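Local coordinates for uncharacterized protein MJ0690 (Methanocaldococcus jannaschii, PDB 3K32) that is of unknown function but belongs to a HUP-clan family and, as a predicted tRNA methyltransferase subunit, may take part in tRNA modification, at residues I63-K68 with K92-I97. Numbering follows the deposited sequence.
Sequences ITLDRK and KTVLEI
A small, purely apolar contact joins Leu65, just past the edge strand 59-64 of the parallel sheet, to Val94 and Ile97 on one face of helix 84-98. Leu65 points at the helix, and its CD2 methyl meets Val94 CG2 at 3.9 Å, the two side chains crossing at about a right angle. Val94 CG1 lies anti to the backbone N (chi1 168°), which places CG2 beside that N, from where it meets Leu65. From one helical turn further on, Ile97 reaches toward Leu65 tip to tip, its CD1 coming to 4.1 Å from Leu65 CG and 4.2 Å from Leu65 CD2. Leu65 and Val94 also both touch Ile38 of the neighbouring strand 32-39, which ties the contact to the sheet. Beyond Leu65 the chain turns into helix 68-80. Helix 84-98 packs beside the end of the outermost strand of a five-stranded parallel sheet of order 3-2-1-4-5, consistent with the Rossmann-like fold of the HUP clan. With no hydrogen bond or ion pair between the segments and only 125 Å² buried, their direct association rests on van der Waals and hydrophobic contact among three branched aliphatic side chains.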
loop_
_atom_site.group_PDB
_atom_site.type_symbol
_atom_site.label_atom_id
_atom_site.label_comp_id
_atom_site.label_asym_id
_atom_site.label_seq_id
_atom_site.Cartn_x
_atom_site.Cartn_y
_atom_site.Cartn_z
ATOM N N ILE B 63 8.100 6.423 -22.837
ATOM C CA ILE B 63 7.540 5.435 -23.724
ATOM C C ILE B 63 6.402 6.052 -24.537
ATOM O O ILE B 63 5.425 6.578 -23.981
ATOM C CB ILE B 63 6.995 4.295 -22.890
ATOM C CG1 ILE B 63 8.147 3.643 -22.136
ATOM C CG2 ILE B 63 6.239 3.292 -23.764
ATOM C CD1 ILE B 63 7.798 2.359 -21.493
ATOM N N THR B 64 6.527 5.992 -25.852
ATOM C CA THR B 64 5.532 6.593 -26.723
ATOM C C THR B 64 4.462 5.573 -27.124
ATOM O O THR B 64 4.776 4.500 -27.641
ATOM C CB THR B 64 6.202 7.202 -27.963
ATOM O OG1 THR B 64 7.260 8.069 -27.534
ATOM C CG2 THR B 64 5.201 7.994 -28.789
ATOM N N LEU B 65 3.199 5.911 -26.865
ATOM C CA LEU B 65 2.078 5.025 -27.185
ATOM C C LEU B 65 1.192 5.649 -28.257
ATOM O O LEU B 65 1.305 6.840 -28.542
ATOM C CB LEU B 65 1.269 4.709 -25.923
ATOM C CG LEU B 65 1.693 3.409 -25.209
ATOM C CD1 LEU B 65 3.165 3.087 -25.389
ATOM C CD2 LEU B 65 1.320 3.426 -23.746
ATOM N N ASP B 66 0.322 4.842 -28.852
ATOM C CA ASP B 66 -0.569 5.316 -29.911
ATOM C C ASP B 66 -1.504 6.432 -29.411
ATOM O O ASP B 66 -2.147 6.309 -28.360
ATOM C CB ASP B 66 -1.371 4.146 -30.496
ATOM C CG ASP B 66 -2.105 4.514 -31.786
ATOM O OD1 ASP B 66 -2.851 5.530 -31.821
ATOM O OD2 ASP B 66 -1.946 3.763 -32.776
ATOM N N ARG B 67 -1.567 7.517 -30.182
ATOM C CA ARG B 67 -2.356 8.696 -29.837
ATOM C C ARG B 67 -3.866 8.421 -29.745
ATOM O O ARG B 67 -4.620 9.221 -29.205
ATOM C CB ARG B 67 -2.094 9.796 -30.861
ATOM C CG ARG B 67 -3.019 10.991 -30.749
ATOM C CD ARG B 67 -2.954 11.895 -31.971
ATOM N NE ARG B 67 -3.825 13.047 -31.777
ATOM C CZ ARG B 67 -3.416 14.311 -31.711
ATOM N NH1 ARG B 67 -2.132 14.612 -31.854
ATOM N NH2 ARG B 67 -4.304 15.278 -31.510
ATOM N N LYS B 68 -4.297 7.282 -30.266
ATOM C CA LYS B 68 -5.712 6.934 -30.272
ATOM C C LYS B 68 -6.207 6.642 -28.860
ATOM O O LYS B 68 -7.410 6.749 -28.575
ATOM C CB LYS B 68 -5.946 5.711 -31.159
ATOM C CG LYS B 68 -5.221 4.461 -30.665
ATOM C CD LYS B 68 -6.162 3.270 -30.534
ATOM C CE LYS B 68 -5.613 2.046 -31.257
ATOM N NZ LYS B 68 -5.439 2.289 -32.724
ATOM N N LYS B 92 -5.481 1.692 -17.392
ATOM C CA LYS B 92 -5.670 0.279 -17.676
ATOM C C LYS B 92 -5.035 -0.126 -19.003
ATOM O O LYS B 92 -4.425 -1.186 -19.120
ATOM C CB LYS B 92 -7.152 -0.060 -17.709
ATOM C CG LYS B 92 -7.794 -0.132 -16.345
ATOM C CD LYS B 92 -9.231 -0.602 -16.472
ATOM C CE LYS B 92 -9.888 -0.737 -15.114
ATOM N NZ LYS B 92 -11.370 -0.814 -15.238
ATOM N N THR B 93 -5.179 0.724 -20.004
ATOM C CA THR B 93 -4.690 0.405 -21.321
ATOM C C THR B 93 -3.176 0.466 -21.309
ATOM O O THR B 93 -2.487 -0.393 -21.872
ATOM C CB THR B 93 -5.264 1.384 -22.351
ATOM O OG1 THR B 93 -6.696 1.317 -22.313
ATOM C CG2 THR B 93 -4.766 1.055 -23.746
ATOM N N VAL B 94 -2.651 1.481 -20.645
ATOM C CA VAL B 94 -1.217 1.535 -20.441
ATOM C C VAL B 94 -0.685 0.266 -19.735
ATOM O O VAL B 94 0.258 -0.369 -20.205
ATOM C CB VAL B 94 -0.814 2.821 -19.716
ATOM C CG1 VAL B 94 0.625 2.736 -19.238
ATOM C CG2 VAL B 94 -1.039 4.031 -20.647
ATOM N N LEU B 95 -1.303 -0.137 -18.633
ATOM C CA LEU B 95 -0.846 -1.352 -17.953
ATOM C C LEU B 95 -0.814 -2.628 -18.830
ATOM O O LEU B 95 0.179 -3.366 -18.813
ATOM C CB LEU B 95 -1.602 -1.566 -16.636
ATOM C CG LEU B 95 -1.194 -0.582 -15.519
ATOM C CD1 LEU B 95 -2.109 -0.669 -14.299
ATOM C CD2 LEU B 95 0.231 -0.803 -15.094
ATOM N N GLU B 96 -1.872 -2.876 -19.603
ATOM C CA GLU B 96 -1.914 -4.048 -20.499
ATOM C C GLU B 96 -0.749 -4.055 -21.470
ATOM O O GLU B 96 -0.116 -5.090 -21.687
ATOM C CB GLU B 96 -3.194 -4.098 -21.337
ATOM C CG GLU B 96 -4.457 -4.316 -20.570
ATOM C CD GLU B 96 -4.563 -5.704 -19.985
ATOM O OE1 GLU B 96 -4.264 -6.684 -20.695
ATOM O OE2 GLU B 96 -4.962 -5.809 -18.809
ATOM N N ILE B 97 -0.497 -2.899 -22.078
ATOM C CA ILE B 97 0.591 -2.753 -23.035
ATOM C C ILE B 97 1.946 -2.945 -22.365
ATOM O O ILE B 97 2.780 -3.701 -22.843
ATOM C CB ILE B 97 0.554 -1.371 -23.724
ATOM C CG1 ILE B 97 -0.739 -1.206 -24.540
ATOM C CG2 ILE B 97 1.775 -1.187 -24.611
ATOM C CD1 ILE B 97 -0.881 0.161 -25.199
#